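Local coordinates for protein putative alpha/beta hydrolase (Desulfitobacterium hafniense, PDB 4RPC) that is a putative alpha/beta hydrolase of unknown substrate that probably cleaves ester or related bonds, at residues A30-Q35 with P171-H176; A39-D44 with E250-L255; D87-I92 with G109-M114; M126-E131 with A189-L194. One frame throughout, in Å; residues are numbered along the deposited sequence.

Contact 1 (A30-Q35 with P171-H176); sequences AGFYWQ and PLIYEH
Y33 and Y174 lie ring on ring in an offset stack, centroids 4.0 Å apart and planes 16° from parallel. CE1 of Y174 sits over the centre of the Y33 ring, while CD1 of Y33 falls toward the rim of the Y174 ring. A chi1 of -170° puts Y33 CG anti to its backbone N, where it meets Y174 CD1 at 3.3 Å. The hydroxyl of Y33 reaches water 2 at 2.8 Å. Replacing Y33 by an alanine would probably take the ring from over that face of Y174, leaving just CB there, and deprive water 2 of its stronger tyrosine partner. Beside the stack, F32 takes L172 CB over one face, 3.9 Å from its ring centroid, and I173 CD1 comes up at its edge. In this alpha/beta hydrolase fold, F32 lies near the probable Ser-His-Glu site without touching it. The backbone N of Y174 gives a nearly straight hydrogen bond to G31 O (2.7 Å), and water 1 accepts from Y33 N and donates to L172 O. G31 N is in turn hydrogen-bonded to H59 NE2. One direct and one water-bridged backbone link, together with the aromatic stack, thus join two loops distant in the chain.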
loop_
_atom_site.group_PDB
_atom_site.type_symbol
_atom_site.label_atom_id
_atom_site.label_comp_id
_atom_site.label_asym_id
_atom_site.label_seq_id
_atom_site.Cartn_x
_atom_site.Cartn_y
_atom_site.Cartn_z
ATOM N N ALA A 30 -1.671 -3.207 -5.539
ATOM C CA ALA A 30 -2.146 -3.834 -6.764
ATOM C C ALA A 30 -1.406 -5.139 -7.043
ATOM O O ALA A 30 -0.199 -5.188 -7.054
ATOM C CB ALA A 30 -1.943 -2.892 -7.941
ATOM N N GLY A 31 -2.167 -6.186 -7.329
ATOM C CA GLY A 31 -1.635 -7.508 -7.614
ATOM C C GLY A 31 -1.341 -8.360 -6.407
ATOM O O GLY A 31 -1.019 -9.524 -6.587
ATOM N N PHE A 32 -1.408 -7.807 -5.203
ATOM C CA PHE A 32 -1.013 -8.528 -3.972
ATOM C C PHE A 32 -2.241 -9.205 -3.409
ATOM O O PHE A 32 -3.318 -9.108 -4.007
ATOM C CB PHE A 32 -0.388 -7.580 -2.945
ATOM C CG PHE A 32 0.902 -6.947 -3.393
ATOM C CD1 PHE A 32 1.498 -7.286 -4.597
ATOM C CD2 PHE A 32 1.590 -6.082 -2.540
ATOM C CE1 PHE A 32 2.745 -6.758 -4.946
ATOM C CE2 PHE A 32 2.810 -5.534 -2.898
ATOM C CZ PHE A 32 3.373 -5.861 -4.106
ATOM N N TYR A 33 -2.092 -9.877 -2.271
ATOM C CA TYR A 33 -3.185 -10.551 -1.633
ATOM C C TYR A 33 -3.122 -10.309 -0.153
ATOM O O TYR A 33 -2.071 -10.383 0.422
ATOM C CB TYR A 33 -3.077 -12.056 -1.915
ATOM C CG TYR A 33 -4.275 -12.868 -1.501
ATOM C CD1 TYR A 33 -5.559 -12.450 -1.847
ATOM C CD2 TYR A 33 -4.135 -14.085 -0.815
ATOM C CE1 TYR A 33 -6.684 -13.188 -1.510
ATOM C CE2 TYR A 33 -5.255 -14.836 -0.469
ATOM C CZ TYR A 33 -6.538 -14.377 -0.804
ATOM O OH TYR A 33 -7.685 -15.065 -0.458
ATOM N N TRP A 34 -4.253 -10.052 0.467
ATOM C CA TRP A 34 -4.313 -9.695 1.871
ATOM C C TRP A 34 -3.630 -10.725 2.772
ATOM O O TRP A 34 -2.961 -10.335 3.710
ATOM C CB TRP A 34 -5.758 -9.522 2.323
ATOM C CG TRP A 34 -6.499 -10.829 2.532
ATOM C CD1 TRP A 34 -7.172 -11.532 1.613
ATOM C CD2 TRP A 34 -6.616 -11.559 3.768
ATOM N NE1 TRP A 34 -7.702 -12.668 2.170
ATOM C CE2 TRP A 34 -7.383 -12.698 3.505
ATOM C CE3 TRP A 34 -6.145 -11.349 5.069
ATOM C CZ2 TRP A 34 -7.701 -13.647 4.498
ATOM C CZ3 TRP A 34 -6.460 -12.311 6.070
ATOM C CH2 TRP A 34 -7.227 -13.435 5.768
ATOM N N GLN A 35 -3.745 -12.011 2.441
ATOM C CA GLN A 35 -3.377 -13.072 3.346
ATOM C C GLN A 35 -1.937 -13.392 3.249
ATOM O O GLN A 35 -1.415 -14.008 4.154
ATOM C CB GLN A 35 -4.197 -14.325 3.077
ATOM C CG GLN A 35 -4.274 -15.319 4.227
ATOM C CD GLN A 35 -5.156 -16.492 3.869
ATOM O OE1 GLN A 35 -5.212 -16.906 2.718
ATOM N NE2 GLN A 35 -5.848 -17.041 4.851
ATOM N N PRO A 171 6.894 -13.575 -4.632
ATOM C CA PRO A 171 6.080 -14.079 -3.533
ATOM C C PRO A 171 4.885 -13.198 -3.130
ATOM O O PRO A 171 4.042 -13.685 -2.362
ATOM C CB PRO A 171 7.050 -14.109 -2.327
ATOM C CG PRO A 171 8.416 -13.907 -2.848
ATOM C CD PRO A 171 8.322 -13.419 -4.270
ATOM N N LEU A 172 4.864 -11.909 -3.530
ATOM C CA LEU A 172 3.778 -11.028 -3.174
ATOM C C LEU A 172 2.656 -10.992 -4.187
ATOM O O LEU A 172 1.594 -10.498 -3.887
ATOM C CB LEU A 172 4.263 -9.577 -3.001
ATOM C CG LEU A 172 5.219 -9.381 -1.834
ATOM C CD1 LEU A 172 5.799 -7.976 -1.859
ATOM C CD2 LEU A 172 4.479 -9.653 -0.539
ATOM N N ILE A 173 2.899 -11.453 -5.391
ATOM C CA ILE A 173 1.864 -11.435 -6.425
ATOM C C ILE A 173 0.842 -12.514 -6.128
ATOM O O ILE A 173 1.172 -13.648 -5.913
ATOM C CB ILE A 173 2.443 -11.710 -7.792
ATOM C CG1 ILE A 173 3.576 -10.742 -8.123
ATOM C CG2 ILE A 173 1.326 -11.668 -8.815
ATOM C CD1 ILE A 173 3.198 -9.260 -8.104
ATOM N N TYR A 174 -0.421 -12.153 -6.111
ATOM C CA TYR A 174 -1.463 -13.084 -5.753
ATOM C C TYR A 174 -1.493 -14.122 -6.854
ATOM O O TYR A 174 -1.596 -13.814 -8.040
ATOM C CB TYR A 174 -2.826 -12.361 -5.562
ATOM C CG TYR A 174 -4.038 -13.249 -5.337
ATOM C CD1 TYR A 174 -4.001 -14.328 -4.481
ATOM C CD2 TYR A 174 -5.233 -12.981 -6.005
ATOM C CE1 TYR A 174 -5.108 -15.151 -4.316
ATOM C CE2 TYR A 174 -6.340 -13.781 -5.854
ATOM C CZ TYR A 174 -6.287 -14.833 -5.012
ATOM O OH TYR A 174 -7.429 -15.553 -4.876
ATOM N N GLU A 175 -1.402 -15.376 -6.463
ATOM C CA GLU A 175 -1.205 -16.405 -7.468
ATOM C C GLU A 175 -2.451 -16.625 -8.346
ATOM O O GLU A 175 -2.324 -17.135 -9.432
ATOM C CB GLU A 175 -0.674 -17.691 -6.826
ATOM C CG GLU A 175 -1.674 -18.409 -5.980
ATOM C CD GLU A 175 -1.110 -19.706 -5.398
ATOM O OE1 GLU A 175 0.133 -19.906 -5.352
ATOM O OE2 GLU A 175 -1.940 -20.533 -4.977
ATOM N N HIS A 176 -3.625 -16.191 -7.902
ATOM C CA HIS A 176 -4.863 -16.333 -8.693
ATOM C C HIS A 176 -5.441 -15.028 -9.194
ATOM O O HIS A 176 -6.626 -14.950 -9.536
ATOM C CB HIS A 176 -5.922 -17.069 -7.894
ATOM C CG HIS A 176 -5.536 -18.464 -7.551
ATOM N ND1 HIS A 176 -5.100 -19.366 -8.503
ATOM C CD2 HIS A 176 -5.516 -19.117 -6.367
ATOM C CE1 HIS A 176 -4.822 -20.514 -7.914
ATOM N NE2 HIS A 176 -5.070 -20.387 -6.619
HETATM O O HOH W 1 0.634 -10.326 -1.270
HETATM O O HOH W 2 -9.622 -15.999 -2.210
#

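Contact 2 (A39-D44 with E250-L255); sequences ARIIRD and EKISRL
D44 holds both S253 and R40, one with each carboxylate oxygen, where helices 39-45 and 249-259 pack against each other in this alpha/beta hydrolase fold; R40, D44 and E250 form a salt-bridge network. S253 OG donates at 2.9 Å to D44 OD2, which accepts with the lone pair facing away from OD1. OD1 takes the NE-H of R40, 3.0 Å away, on its syn side and within 2° of the guanidinium plane; this salt bridge joins residues one turn apart on the same helix. Divided between two donors, the carboxylate is likely to have little freedom to turn. The guanidinium then lays a face on E250, whose CB is 3.5 Å from R40 NH2. E250 OE1 is 3.7 Å from R40 NH1 but well out of the guanidinium plane, a long ion pair in which no N-H points at the oxygen. The helix segments run 40° apart with axes 8.6 Å from each other at closest approach. On the buried side, I41 also touches L245, and I252 reaches strand 204-210 at L208. There the two isoleucines cross obliquely, I41 CD1 meeting I252 CB at 3.8 Å.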
loop_
_atom_site.group_PDB
_atom_site.type_symbol
_atom_site.label_atom_id
_atom_site.label_comp_id
_atom_site.label_asym_id
_atom_site.label_seq_id
_atom_site.Cartn_x
_atom_site.Cartn_y
_atom_site.Cartn_z
ATOM N N ALA A 39 1.010 -11.700 6.502
ATOM C CA ALA A 39 1.071 -12.840 7.428
ATOM C C ALA A 39 1.956 -12.645 8.665
ATOM O O ALA A 39 1.480 -12.763 9.787
ATOM C CB ALA A 39 1.434 -14.127 6.696
ATOM N N ARG A 40 3.222 -12.298 8.448
ATOM C CA ARG A 40 4.163 -12.152 9.532
ATOM C C ARG A 40 3.828 -10.976 10.381
ATOM O O ARG A 40 3.951 -11.040 11.613
ATOM C CB ARG A 40 5.599 -12.058 8.992
ATOM C CG ARG A 40 6.668 -11.847 10.035
ATOM C CD ARG A 40 6.684 -12.960 11.108
ATOM N NE ARG A 40 7.646 -12.632 12.155
ATOM C CZ ARG A 40 8.959 -12.870 12.074
ATOM N NH1 ARG A 40 9.484 -13.462 11.012
ATOM N NH2 ARG A 40 9.758 -12.513 13.058
ATOM N N ILE A 41 3.353 -9.895 9.758
ATOM C CA ILE A 41 3.027 -8.704 10.546
ATOM C C ILE A 41 1.886 -9.012 11.494
ATOM O O ILE A 41 1.903 -8.641 12.654
ATOM C CB ILE A 41 2.683 -7.501 9.640
ATOM C CG1 ILE A 41 3.969 -7.057 8.927
ATOM C CG2 ILE A 41 2.102 -6.333 10.444
ATOM C CD1 ILE A 41 3.743 -6.106 7.766
ATOM N N ILE A 42 0.876 -9.675 10.981
ATOM C CA ILE A 42 -0.264 -10.040 11.784
ATOM C C ILE A 42 0.206 -10.911 12.939
ATOM O O ILE A 42 -0.123 -10.623 14.082
ATOM C CB ILE A 42 -1.298 -10.772 10.933
ATOM C CG1 ILE A 42 -1.937 -9.807 9.931
ATOM C CG2 ILE A 42 -2.385 -11.420 11.783
ATOM C CD1 ILE A 42 -2.636 -10.530 8.796
ATOM N N ARG A 43 0.994 -11.947 12.653
ATOM C CA ARG A 43 1.537 -12.788 13.713
ATOM C C ARG A 43 2.287 -12.017 14.776
ATOM O O ARG A 43 2.086 -12.282 15.956
ATOM C CB ARG A 43 2.443 -13.894 13.172
ATOM C CG ARG A 43 1.676 -14.954 12.397
ATOM C CD ARG A 43 2.493 -16.230 12.248
ATOM N NE ARG A 43 3.617 -15.995 11.366
ATOM C CZ ARG A 43 3.549 -16.007 10.031
ATOM N NH1 ARG A 43 2.406 -16.270 9.382
ATOM N NH2 ARG A 43 4.658 -15.783 9.328
ATOM N N ASP A 44 3.104 -11.036 14.369
ATOM C CA ASP A 44 3.848 -10.208 15.346
ATOM C C ASP A 44 2.973 -9.263 16.193
ATOM O O ASP A 44 3.302 -8.991 17.330
ATOM C CB ASP A 44 4.930 -9.375 14.673
ATOM C CG ASP A 44 5.996 -10.213 14.025
ATOM O OD1 ASP A 44 6.156 -11.413 14.400
ATOM O OD2 ASP A 44 6.678 -9.662 13.112
ATOM N N GLU A 250 8.974 -8.443 9.496
ATOM C CA GLU A 250 9.195 -8.223 10.909
ATOM C C GLU A 250 9.767 -6.835 11.230
ATOM O O GLU A 250 9.466 -6.318 12.298
ATOM C CB GLU A 250 10.012 -9.355 11.544
ATOM C CG GLU A 250 11.475 -9.449 11.120
ATOM C CD GLU A 250 11.692 -10.131 9.776
ATOM O OE1 GLU A 250 10.714 -10.571 9.106
ATOM O OE2 GLU A 250 12.877 -10.214 9.411
ATOM N N LYS A 251 10.505 -6.191 10.318
ATOM C CA LYS A 251 10.909 -4.791 10.583
ATOM C C LYS A 251 9.760 -3.819 10.455
ATOM O O LYS A 251 9.787 -2.745 11.035
ATOM C CB LYS A 251 12.007 -4.296 9.659
ATOM C CG LYS A 251 13.259 -5.109 9.699
ATOM C CD LYS A 251 14.305 -4.450 8.817
ATOM C CE LYS A 251 15.564 -5.309 8.779
ATOM N NZ LYS A 251 16.705 -4.490 8.340
ATOM N N ILE A 252 8.763 -4.161 9.642
ATOM C CA ILE A 252 7.572 -3.320 9.577
ATOM C C ILE A 252 6.830 -3.426 10.906
ATOM O O ILE A 252 6.405 -2.423 11.429
ATOM C CB ILE A 252 6.572 -3.682 8.418
ATOM C CG1 ILE A 252 7.221 -3.721 7.016
ATOM C CG2 ILE A 252 5.416 -2.704 8.412
ATOM C CD1 ILE A 252 7.840 -2.452 6.558
ATOM N N SER A 253 6.634 -4.644 11.413
ATOM C CA SER A 253 6.039 -4.870 12.770
ATOM C C SER A 253 6.658 -4.060 13.863
ATOM O O SER A 253 5.973 -3.473 14.673
ATOM C CB SER A 253 6.207 -6.311 13.206
ATOM O OG SER A 253 5.505 -7.099 12.322
ATOM N N ARG A 254 7.978 -4.094 13.903
ATOM C CA ARG A 254 8.727 -3.388 14.941
ATOM C C ARG A 254 8.466 -1.899 14.809
ATOM O O ARG A 254 8.208 -1.206 15.760
ATOM C CB ARG A 254 10.209 -3.681 14.761
ATOM C CG ARG A 254 11.007 -3.761 16.018
ATOM C CD ARG A 254 12.121 -4.786 15.883
ATOM N NE ARG A 254 13.437 -4.169 15.939
ATOM C CZ ARG A 254 14.046 -3.775 17.053
ATOM N NH1 ARG A 254 13.456 -3.894 18.243
ATOM N NH2 ARG A 254 15.253 -3.250 16.972
ATOM N N LEU A 255 8.502 -1.404 13.598
ATOM C CA LEU A 255 8.307 0.011 13.372
ATOM C C LEU A 255 6.896 0.483 13.781
ATOM O O LEU A 255 6.733 1.551 14.389
ATOM C CB LEU A 255 8.540 0.285 11.901
ATOM C CG LEU A 255 8.647 1.738 11.482
ATOM C CD1 LEU A 255 9.588 2.497 12.399
ATOM C CD2 LEU A 255 9.145 1.789 10.034
#

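Contact 3 (D87-I92 with G109-M114); sequences DKVQAI and GEIKVM
K88 pairs with K112 and V89 with V113 in parallel register, joining the two strands of the beta-alpha-beta unit formed by strand 88-95, helix 97-108 and strand 112-119. Three backbone bonds hold them: K112 N to D87 O, V89 N to K112 O and M114 N to V89 O. The valines form the apolar relief on one face of the sheet. They run alongside each other, V89 CG2 lying 4.2 Å from V113 CG2. I92 crosses V113 at about a right angle and nestles in the fork of its two methyls: I92 CD1 is 4.0 Å from V113 CG1 and from V113 CG2. At the other end of this row, I111 CG2 meets V89 CG1 at 4.3 Å, and L81 of helix 70-83 covers both V89 and I111. The opposite face carries the longer, bent chains of K88 and K112. M114, a selenomethionine, folds at chi2 and chi3 and lays its methyl against CG and CD of K88, close to Q90 as well. The backbone pairing continues outward, with A91 bonded to L25 and M114 to R204. On the lysine face, the aliphatic part of K112 meets its partner carbon to carbon, K88 CG to K112 CG at 4.0 Å.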
loop_
_atom_site.group_PDB
_atom_site.type_symbol
_atom_site.label_atom_id
_atom_site.label_comp_id
_atom_site.label_asym_id
_atom_site.label_seq_id
_atom_site.Cartn_x
_atom_site.Cartn_y
_atom_site.Cartn_z
ATOM N N ASP A 87 -14.189 4.095 14.554
ATOM C CA ASP A 87 -14.079 5.450 14.022
ATOM C C ASP A 87 -12.696 6.093 14.199
ATOM O O ASP A 87 -12.505 7.238 13.783
ATOM C CB ASP A 87 -15.167 6.341 14.599
ATOM C CG ASP A 87 -14.989 6.580 16.066
ATOM O OD1 ASP A 87 -13.887 6.245 16.594
ATOM O OD2 ASP A 87 -15.958 7.094 16.679
ATOM N N LYS A 88 -11.749 5.366 14.792
ATOM C CA LYS A 88 -10.377 5.842 14.924
ATOM C C LYS A 88 -9.402 4.700 14.698
ATOM O O LYS A 88 -9.581 3.606 15.230
ATOM C CB LYS A 88 -10.152 6.425 16.320
ATOM C CG LYS A 88 -8.744 6.973 16.559
ATOM C CD LYS A 88 -8.606 7.627 17.939
ATOM C CE LYS A 88 -8.662 6.586 19.064
ATOM N NZ LYS A 88 -7.853 6.891 20.298
ATOM N N VAL A 89 -8.370 4.933 13.902
ATOM C CA VAL A 89 -7.328 3.957 13.780
ATOM C C VAL A 89 -5.992 4.544 14.176
ATOM O O VAL A 89 -5.676 5.723 13.875
ATOM C CB VAL A 89 -7.286 3.313 12.364
ATOM C CG1 VAL A 89 -8.688 2.893 11.946
ATOM C CG2 VAL A 89 -6.702 4.227 11.351
ATOM N N GLN A 90 -5.178 3.734 14.823
ATOM C CA GLN A 90 -3.941 4.284 15.366
ATOM C C GLN A 90 -2.933 4.379 14.274
ATOM O O GLN A 90 -2.115 5.298 14.284
ATOM C CB GLN A 90 -3.368 3.447 16.507
ATOM C CG GLN A 90 -4.154 3.401 17.806
ATOM C CD GLN A 90 -4.506 4.742 18.325
ATOM O OE1 GLN A 90 -3.662 5.629 18.451
ATOM N NE2 GLN A 90 -5.785 4.930 18.588
ATOM N N ALA A 91 -2.985 3.428 13.317
ATOM C CA ALA A 91 -2.075 3.439 12.155
ATOM C C ALA A 91 -2.647 2.711 10.937
ATOM O O ALA A 91 -3.211 1.638 11.071
ATOM C CB ALA A 91 -0.760 2.778 12.531
ATOM N N ILE A 92 -2.416 3.272 9.766
ATOM C CA ILE A 92 -2.566 2.594 8.503
ATOM C C ILE A 92 -1.195 2.408 7.843
ATOM O O ILE A 92 -0.441 3.390 7.663
ATOM C CB ILE A 92 -3.443 3.394 7.538
ATOM C CG1 ILE A 92 -4.699 3.915 8.248
ATOM C CG2 ILE A 92 -3.882 2.510 6.382
ATOM C CD1 ILE A 92 -5.590 4.644 7.268
ATOM N N GLY A 109 -11.827 11.941 6.209
ATOM C CA GLY A 109 -12.138 12.392 7.562
ATOM C C GLY A 109 -13.345 11.739 8.202
ATOM O O GLY A 109 -13.683 12.074 9.334
ATOM N N GLU A 110 -14.002 10.810 7.507
ATOM C CA GLU A 110 -15.082 10.058 8.120
ATOM C C GLU A 110 -14.493 9.435 9.394
ATOM O O GLU A 110 -14.958 9.651 10.498
ATOM C CB GLU A 110 -15.592 8.976 7.161
ATOM C CG GLU A 110 -16.988 8.433 7.510
ATOM C CD GLU A 110 -17.213 6.976 7.078
ATOM O OE1 GLU A 110 -16.605 6.531 6.066
ATOM O OE2 GLU A 110 -17.998 6.269 7.754
ATOM N N ILE A 111 -13.403 8.720 9.202
ATOM C CA ILE A 111 -12.668 8.041 10.242
ATOM C C ILE A 111 -11.329 8.721 10.555
ATOM O O ILE A 111 -10.591 9.097 9.645
ATOM C CB ILE A 111 -12.450 6.611 9.772
ATOM C CG1 ILE A 111 -13.793 5.902 9.915
ATOM C CG2 ILE A 111 -11.324 5.941 10.547
ATOM C CD1 ILE A 111 -13.777 4.530 9.348
ATOM N N LYS A 112 -11.054 8.887 11.846
ATOM C CA LYS A 112 -9.863 9.578 12.306
ATOM C C LYS A 112 -8.634 8.683 12.255
ATOM O O LYS A 112 -8.656 7.537 12.725
ATOM C CB LYS A 112 -10.042 10.113 13.731
ATOM C CG LYS A 112 -8.729 10.397 14.487
ATOM C CD LYS A 112 -8.825 11.582 15.446
ATOM C CE LYS A 112 -9.964 11.472 16.448
ATOM N NZ LYS A 112 -10.299 12.824 17.001
ATOM N N VAL A 113 -7.560 9.238 11.712
ATOM C CA VAL A 113 -6.339 8.499 11.468
ATOM C C VAL A 113 -5.154 9.173 12.197
ATOM O O VAL A 113 -4.830 10.353 11.916
ATOM C CB VAL A 113 -6.043 8.466 9.970
ATOM C CG1 VAL A 113 -4.733 7.734 9.706
ATOM C CG2 VAL A 113 -7.186 7.781 9.201
HETATM N N MSE A 114 -4.493 8.448 13.081
HETATM C CA MSE A 114 -3.420 9.086 13.873
HETATM C C MSE A 114 -2.115 9.022 13.149
HETATM O O MSE A 114 -1.356 9.951 13.220
HETATM C CB MSE A 114 -3.145 8.551 15.277
HETATM C CG MSE A 114 -3.391 9.675 16.331
HETATM SE SE MSE A 114 -5.306 10.135 16.382
HETATM C CE MSE A 114 -5.637 8.213 16.455
#

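Contact 4 (M126-E131 with A189-L194); sequences MGEMTE and AYRYDL
The end of helix 179-191 meets the turn leading into helix 130-145 through M126, T130, Y190 and R191. M126 N donates to Y190 O at 2.9 Å, nearly straight at 173°. Beside this bond, water 3 accepts from G127 N and donates to R191 O, so two successive N-H groups of the turn reach two successive carbonyls at the helix end. The selenomethionine M126 lies alongside Y190, its CG 3.6 Å from Y190 CB and its SE 4.4 Å from the ring centroid, 41° off the normal: an oblique Met-aromatic contact. Both helices belong to the part of the chain that runs between strands 112-119 and 204-210, consistent with a cap over the core of the hydrolase fold. T130 fits against Y190 CB, with CG2 anti to its own N and 3.6 Å from that carbon. The same methyl sits over the centre of the R191 guanidinium face. An alanine at T130 would probably take CG2 from over that centre, leaving just CB near the face, and leave G127 O with one donor fewer. As built, G127 O receives both T130 OG1, at 2.7 Å, and T130 N. R191 NH1 is 4.4 Å from E128 OE2, too far for a salt bridge, though their charges may still attract.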
loop_
_atom_site.group_PDB
_atom_site.type_symbol
_atom_site.label_atom_id
_atom_site.label_comp_id
_atom_site.label_asym_id
_atom_site.label_seq_id
_atom_site.Cartn_x
_atom_site.Cartn_y
_atom_site.Cartn_z
HETATM N N MSE A 126 -1.374 10.365 -13.576
HETATM C CA MSE A 126 -0.892 10.345 -14.920
HETATM C C MSE A 126 -1.841 10.759 -16.007
HETATM O O MSE A 126 -1.446 10.711 -17.143
HETATM C CB MSE A 126 -0.508 8.957 -15.315
HETATM C CG MSE A 126 -0.027 8.084 -14.218
HETATM SE SE MSE A 126 1.556 7.265 -14.903
HETATM C CE MSE A 126 2.489 8.742 -14.038
ATOM N N GLY A 127 -3.062 11.103 -15.694
ATOM C CA GLY A 127 -3.974 11.558 -16.708
ATOM C C GLY A 127 -4.055 10.571 -17.827
ATOM O O GLY A 127 -4.206 9.416 -17.606
ATOM N N GLU A 128 -3.934 11.032 -19.050
ATOM C CA GLU A 128 -4.149 10.096 -20.162
ATOM C C GLU A 128 -3.009 9.093 -20.422
ATOM O O GLU A 128 -3.248 8.162 -21.159
ATOM C CB GLU A 128 -4.549 10.818 -21.453
ATOM C CG GLU A 128 -5.966 11.401 -21.428
ATOM C CD GLU A 128 -7.070 10.337 -21.452
ATOM O OE1 GLU A 128 -7.112 9.478 -22.371
ATOM O OE2 GLU A 128 -7.924 10.374 -20.547
HETATM N N MSE A 129 -1.821 9.225 -19.794
HETATM C CA MSE A 129 -0.803 8.153 -19.832
HETATM C C MSE A 129 -1.150 6.958 -18.919
HETATM O O MSE A 129 -0.484 5.891 -18.952
HETATM C CB MSE A 129 0.581 8.600 -19.334
HETATM C CG MSE A 129 1.327 9.794 -19.907
HETATM SE SE MSE A 129 1.871 9.559 -21.803
HETATM C CE MSE A 129 2.333 7.682 -21.549
ATOM N N THR A 130 -2.144 7.119 -18.051
ATOM C CA THR A 130 -2.538 6.082 -17.076
ATOM C C THR A 130 -2.712 4.724 -17.748
ATOM O O THR A 130 -2.204 3.731 -17.250
ATOM C CB THR A 130 -3.841 6.431 -16.382
ATOM O OG1 THR A 130 -3.697 7.619 -15.641
ATOM C CG2 THR A 130 -4.257 5.366 -15.418
ATOM N N GLU A 131 -3.405 4.681 -18.875
ATOM C CA GLU A 131 -3.705 3.407 -19.605
ATOM C C GLU A 131 -2.439 2.679 -20.040
ATOM O O GLU A 131 -2.280 1.465 -19.864
ATOM C CB GLU A 131 -4.636 3.656 -20.838
ATOM C CG GLU A 131 -5.079 2.384 -21.636
ATOM C CD GLU A 131 -6.008 1.425 -20.837
ATOM O OE1 GLU A 131 -6.875 1.929 -20.053
ATOM O OE2 GLU A 131 -5.912 0.161 -20.991
ATOM N N ALA A 189 -4.559 3.193 -9.325
ATOM C CA ALA A 189 -3.277 3.672 -8.800
ATOM C C ALA A 189 -2.690 4.841 -9.596
ATOM O O ALA A 189 -2.421 5.887 -9.031
ATOM C CB ALA A 189 -2.295 2.554 -8.734
ATOM N N TYR A 190 -2.553 4.681 -10.914
ATOM C CA TYR A 190 -1.948 5.675 -11.760
ATOM C C TYR A 190 -2.799 6.921 -11.999
ATOM O O TYR A 190 -2.259 7.935 -12.266
ATOM C CB TYR A 190 -1.548 5.049 -13.117
ATOM C CG TYR A 190 -0.316 4.215 -12.996
ATOM C CD1 TYR A 190 0.825 4.719 -12.383
ATOM C CD2 TYR A 190 -0.276 2.944 -13.491
ATOM C CE1 TYR A 190 1.975 3.950 -12.256
ATOM C CE2 TYR A 190 0.847 2.151 -13.357
ATOM C CZ TYR A 190 1.968 2.651 -12.746
ATOM O OH TYR A 190 3.097 1.904 -12.661
ATOM N N ARG A 191 -4.116 6.832 -11.906
ATOM C CA ARG A 191 -5.012 7.974 -12.038
ATOM C C ARG A 191 -5.004 8.898 -10.827
ATOM O O ARG A 191 -5.168 10.097 -10.978
ATOM C CB ARG A 191 -6.452 7.487 -12.230
ATOM C CG ARG A 191 -7.412 8.533 -12.714
ATOM C CD ARG A 191 -7.518 8.591 -14.215
ATOM N NE ARG A 191 -7.839 7.283 -14.789
ATOM C CZ ARG A 191 -7.747 6.991 -16.093
ATOM N NH1 ARG A 191 -7.354 7.932 -16.967
ATOM N NH2 ARG A 191 -8.036 5.726 -16.516
ATOM N N TYR A 192 -4.840 8.346 -9.617
ATOM C CA TYR A 192 -4.961 9.157 -8.380
ATOM C C TYR A 192 -4.080 10.395 -8.436
ATOM O O TYR A 192 -2.876 10.331 -8.646
ATOM C CB TYR A 192 -4.615 8.322 -7.170
ATOM C CG TYR A 192 -4.976 8.937 -5.820
ATOM C CD1 TYR A 192 -6.280 9.279 -5.518
ATOM C CD2 TYR A 192 -4.035 9.125 -4.856
ATOM C CE1 TYR A 192 -6.601 9.815 -4.278
ATOM C CE2 TYR A 192 -4.338 9.681 -3.631
ATOM C CZ TYR A 192 -5.625 10.008 -3.316
ATOM O OH TYR A 192 -5.946 10.569 -2.058
ATOM N N ASP A 193 -4.672 11.539 -8.243
ATOM C CA ASP A 193 -3.904 12.770 -8.246
ATOM C C ASP A 193 -4.051 13.496 -6.905
ATOM O O ASP A 193 -5.043 14.174 -6.646
ATOM C CB ASP A 193 -4.377 13.589 -9.436
ATOM C CG ASP A 193 -3.606 14.882 -9.638
ATOM O OD1 ASP A 193 -2.641 15.181 -8.924
ATOM O OD2 ASP A 193 -4.044 15.635 -10.515
ATOM N N LEU A 194 -3.061 13.326 -6.043
ATOM C CA LEU A 194 -3.121 13.858 -4.675
ATOM C C LEU A 194 -2.912 15.382 -4.610
ATOM O O LEU A 194 -3.577 16.049 -3.867
ATOM C CB LEU A 194 -2.062 13.182 -3.817
ATOM C CG LEU A 194 -1.906 13.649 -2.382
ATOM C CD1 LEU A 194 -3.245 13.524 -1.709
ATOM C CD2 LEU A 194 -0.831 12.840 -1.690
HETATM O O HOH W 3 -4.468 11.468 -13.467
#

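Contact 3 lies within the central mixed sheet, joining neighbouring parallel strands 88-95 and 112-119; the other three join loops and helices around it. The first segments of contacts 1 and 2 follow each other in the chain, on helices 34-37 and 39-45, with contact centres 17 Å apart, and their partners come much later. Contact 3 is nested inside the loops closed by both. Contact 4 crosses contact 1 along the chain, and their nearest atoms are about 6 Å apart. Contacts 2 and 4 lie on opposite sides of the chain's centre, 31 Å between centres. Contacts 1 and 2 thus join early to late segments of one hydrolase domain, while F32 of contact 1 and Y190 of contact 4 lie near the probable Ser-His-Glu triad.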